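Local atomic coordinates of EF-P arginine 32 rhamnosyl-transferase (Pseudomonas putida KT2440, PDB entry 5NV8), a protein that belongs to the EarP family of elongation factor P arginine rhamnosyltransferases and holds 2'-deoxy-thymidine-beta-l-rhamnose in a pocket of its fold. Residues Q349-R352 / A353-H357. Sequence-based numbering, arbitrary orientation.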
ATOM      1  N   GLN A 349       9.133  21.664  -3.755  1.00 42.49           N
ATOM      2  CA  GLN A 349       8.122  22.665  -3.419  1.00 46.37           C
ATOM      3  C   GLN A 349       6.876  22.016  -2.832  1.00 32.25           C
ATOM      4  O   GLN A 349       6.332  22.495  -1.829  1.00 35.36           O
ATOM      5  CB  GLN A 349       7.757  23.487  -4.658  1.00 47.53           C
ATOM      6  CG  GLN A 349       8.876  24.362  -5.199  1.00 66.85           C
ATOM      7  CD  GLN A 349       9.332  25.424  -4.216  1.00 72.89           C
ATOM      8  OE1 GLN A 349       8.560  25.877  -3.370  1.00 74.12           O
ATOM      9  NE2 GLN A 349      10.592  25.833  -4.328  1.00 71.27           N
ATOM     10  N   ALA A 350       6.414  20.922  -3.438  1.00 35.57           N
ATOM     11  CA  ALA A 350       5.204  20.259  -2.961  1.00 31.80           C
ATOM     12  C   ALA A 350       5.408  19.670  -1.570  1.00 30.68           C
ATOM     13  O   ALA A 350       4.558  19.833  -0.687  1.00 29.36           O
ATOM     14  CB  ALA A 350       4.778  19.175  -3.949  1.00 32.52           C
ATOM     15  N   TRP A 351       6.537  18.987  -1.357  1.00 36.46           N
ATOM     16  CA  TRP A 351       6.787  18.350  -0.066  1.00 27.53           C
ATOM     17  C   TRP A 351       6.804  19.371   1.065  1.00 33.55           C
ATOM     18  O   TRP A 351       6.184  19.155   2.114  1.00 28.78           O
ATOM     19  CB  TRP A 351       8.101  17.569  -0.112  1.00 27.21           C
ATOM     20  CG  TRP A 351       8.575  17.103   1.228  1.00 30.75           C
ATOM     21  CD1 TRP A 351       9.613  17.612   1.950  1.00 33.51           C
ATOM     22  CD2 TRP A 351       8.029  16.033   2.008  1.00 29.35           C
ATOM     23  NE1 TRP A 351       9.746  16.929   3.133  1.00 24.86           N
ATOM     24  CE2 TRP A 351       8.786  15.954   3.194  1.00 38.27           C
ATOM     25  CE3 TRP A 351       6.972  15.137   1.823  1.00 24.90           C
ATOM     26  CZ2 TRP A 351       8.522  15.012   4.189  1.00 24.30           C
ATOM     27  CZ3 TRP A 351       6.710  14.203   2.810  1.00 24.03           C
ATOM     28  CH2 TRP A 351       7.483  14.148   3.979  1.00 23.49           C
ATOM     29  N   ARG A 352       7.494  20.498   0.871  1.00 27.71           N
ATOM     30  CA  ARG A 352       7.547  21.515   1.918  1.00 27.52           C
ATOM     31  C   ARG A 352       6.179  22.148   2.148  1.00 41.93           C
ATOM     32  O   ARG A 352       5.811  22.444   3.291  1.00 40.72           O
ATOM     33  CB  ARG A 352       8.575  22.591   1.568  1.00 28.18           C
ATOM     34  CG  ARG A 352      10.011  22.092   1.582  1.00 33.76           C
ATOM     35  CD  ARG A 352      11.005  23.203   1.289  1.00 40.28           C
ATOM     36  NE  ARG A 352      11.264  23.341  -0.140  1.00 46.04           N
ATOM     37  CZ  ARG A 352      12.314  22.821  -0.767  1.00 38.40           C
ATOM     38  NH1 ARG A 352      13.214  22.110  -0.102  1.00 45.50           N
ATOM     39  NH2 ARG A 352      12.457  23.003  -2.069  1.00 40.77           N
ATOM     40  N   ALA A 353       5.411  22.355   1.073  1.00 29.26           N
ATOM     41  CA  ALA A 353       4.063  22.894   1.225  1.00 30.16           C
ATOM     42  C   ALA A 353       3.182  21.953   2.036  1.00 30.88           C
ATOM     43  O   ALA A 353       2.428  22.398   2.908  1.00 33.47           O
ATOM     44  CB  ALA A 353       3.447  23.158  -0.147  1.00 31.76           C
ATOM     45  N   ALA A 354       3.262  20.647   1.766  1.00 32.06           N
ATOM     46  CA  ALA A 354       2.456  19.693   2.523  1.00 32.13           C
ATOM     47  C   ALA A 354       2.880  19.636   3.985  1.00 41.92           C
ATOM     48  O   ALA A 354       2.036  19.432   4.866  1.00 26.85           O
ATOM     49  CB  ALA A 354       2.546  18.304   1.890  1.00 27.20           C
ATOM     50  N   ARG A 355       4.174  19.816   4.261  1.00 38.19           N
ATOM     51  CA  ARG A 355       4.651  19.817   5.639  1.00 35.15           C
ATOM     52  C   ARG A 355       4.154  21.023   6.425  1.00 35.36           C
ATOM     53  O   ARG A 355       4.128  20.973   7.658  1.00 42.32           O
ATOM     54  CB  ARG A 355       6.178  19.773   5.670  1.00 33.00           C
ATOM     55  CG  ARG A 355       6.774  18.461   5.180  1.00 31.86           C
ATOM     56  CD  ARG A 355       6.636  17.365   6.219  1.00 34.42           C
ATOM     57  NE  ARG A 355       7.478  17.609   7.386  1.00 37.88           N
ATOM     58  CZ  ARG A 355       7.196  17.173   8.610  1.00 36.68           C
ATOM     59  NH1 ARG A 355       6.095  16.468   8.826  1.00 46.75           N
ATOM     60  NH2 ARG A 355       8.014  17.439   9.617  1.00 26.93           N
ATOM     61  N   GLN A 356       3.762  22.103   5.744  1.00 40.77           N
ATOM     62  CA  GLN A 356       3.171  23.249   6.425  1.00 40.35           C
ATOM     63  C   GLN A 356       1.810  22.932   7.028  1.00 35.10           C
ATOM     64  O   GLN A 356       1.311  23.723   7.835  1.00 33.09           O
ATOM     65  CB  GLN A 356       3.025  24.433   5.461  1.00 48.75           C
ATOM     66  CG  GLN A 356       4.276  24.774   4.672  1.00 47.50           C
ATOM     67  CD  GLN A 356       5.479  25.012   5.561  1.00 57.02           C
ATOM     68  OE1 GLN A 356       6.398  24.195   5.614  1.00 61.24           O
ATOM     69  NE2 GLN A 356       5.480  26.138   6.267  1.00 54.45           N
ATOM     70  N   HIS A 357       1.205  21.808   6.659  1.00 29.46           N
ATOM     71  CA  HIS A 357      -0.140  21.451   7.091  1.00 39.11           C
ATOM     72  C   HIS A 357      -0.172  20.029   7.631  1.00 36.00           C
ATOM     73  O   HIS A 357      -1.151  19.301   7.447  1.00 39.30           O
ATOM     74  CB  HIS A 357      -1.138  21.610   5.948  1.00 40.94           C
ATOM     75  CG  HIS A 357      -1.070  22.939   5.263  1.00 41.86           C
ATOM     76  ND1 HIS A 357      -1.491  24.107   5.863  1.00 35.39           N
ATOM     77  CD2 HIS A 357      -0.638  23.285   4.028  1.00 37.55           C
ATOM     78  CE1 HIS A 357      -1.318  25.114   5.027  1.00 39.20           C
ATOM     79  NE2 HIS A 357      -0.802  24.643   3.906  1.00 40.26           N
TER
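Trp351 and Arg355, one helical turn apart, run side by side in the same direction, and their contact is a CH-pi interaction: CG of Arg355 stands 4.0 Å from the centroid of the five-membered ring of Trp351, 21° off the ring normal and hence over the face. CD of Arg355 sits on the same face, above the rim of the six-membered ring, 3.6 Å from CZ2 of Trp351. Chi1 of Arg355 (-68°, CG beside the backbone N) and the bend at chi2 put these two methylenes over the indole, while chi3 turns the guanidinium. Guanidinium and ring planes differ by 20°, but the methylenes carry the contact.

Backbone bonding fixes this spacing. Arg355 N donates to Trp351 O at 3.0 Å, preceded by Ala354 N to Ala350 O at 2.9 Å and Ala353 N to Gln349 O at 3.0 Å. The next bond, Gln356 N to Arg352 O, is weak at 3.2 Å.

Trp351 meets Trp214 and Phe280 edge-to-face, while Ala350 and Ala354 touch Leu337 of helix 328-343. Arg355 also makes a cation-pi contact with Trp358. The i to i+4 pattern is that of an alpha-helix, here the last turns of helix 347-355; His357 occupies the N-cap position of helix 358-373.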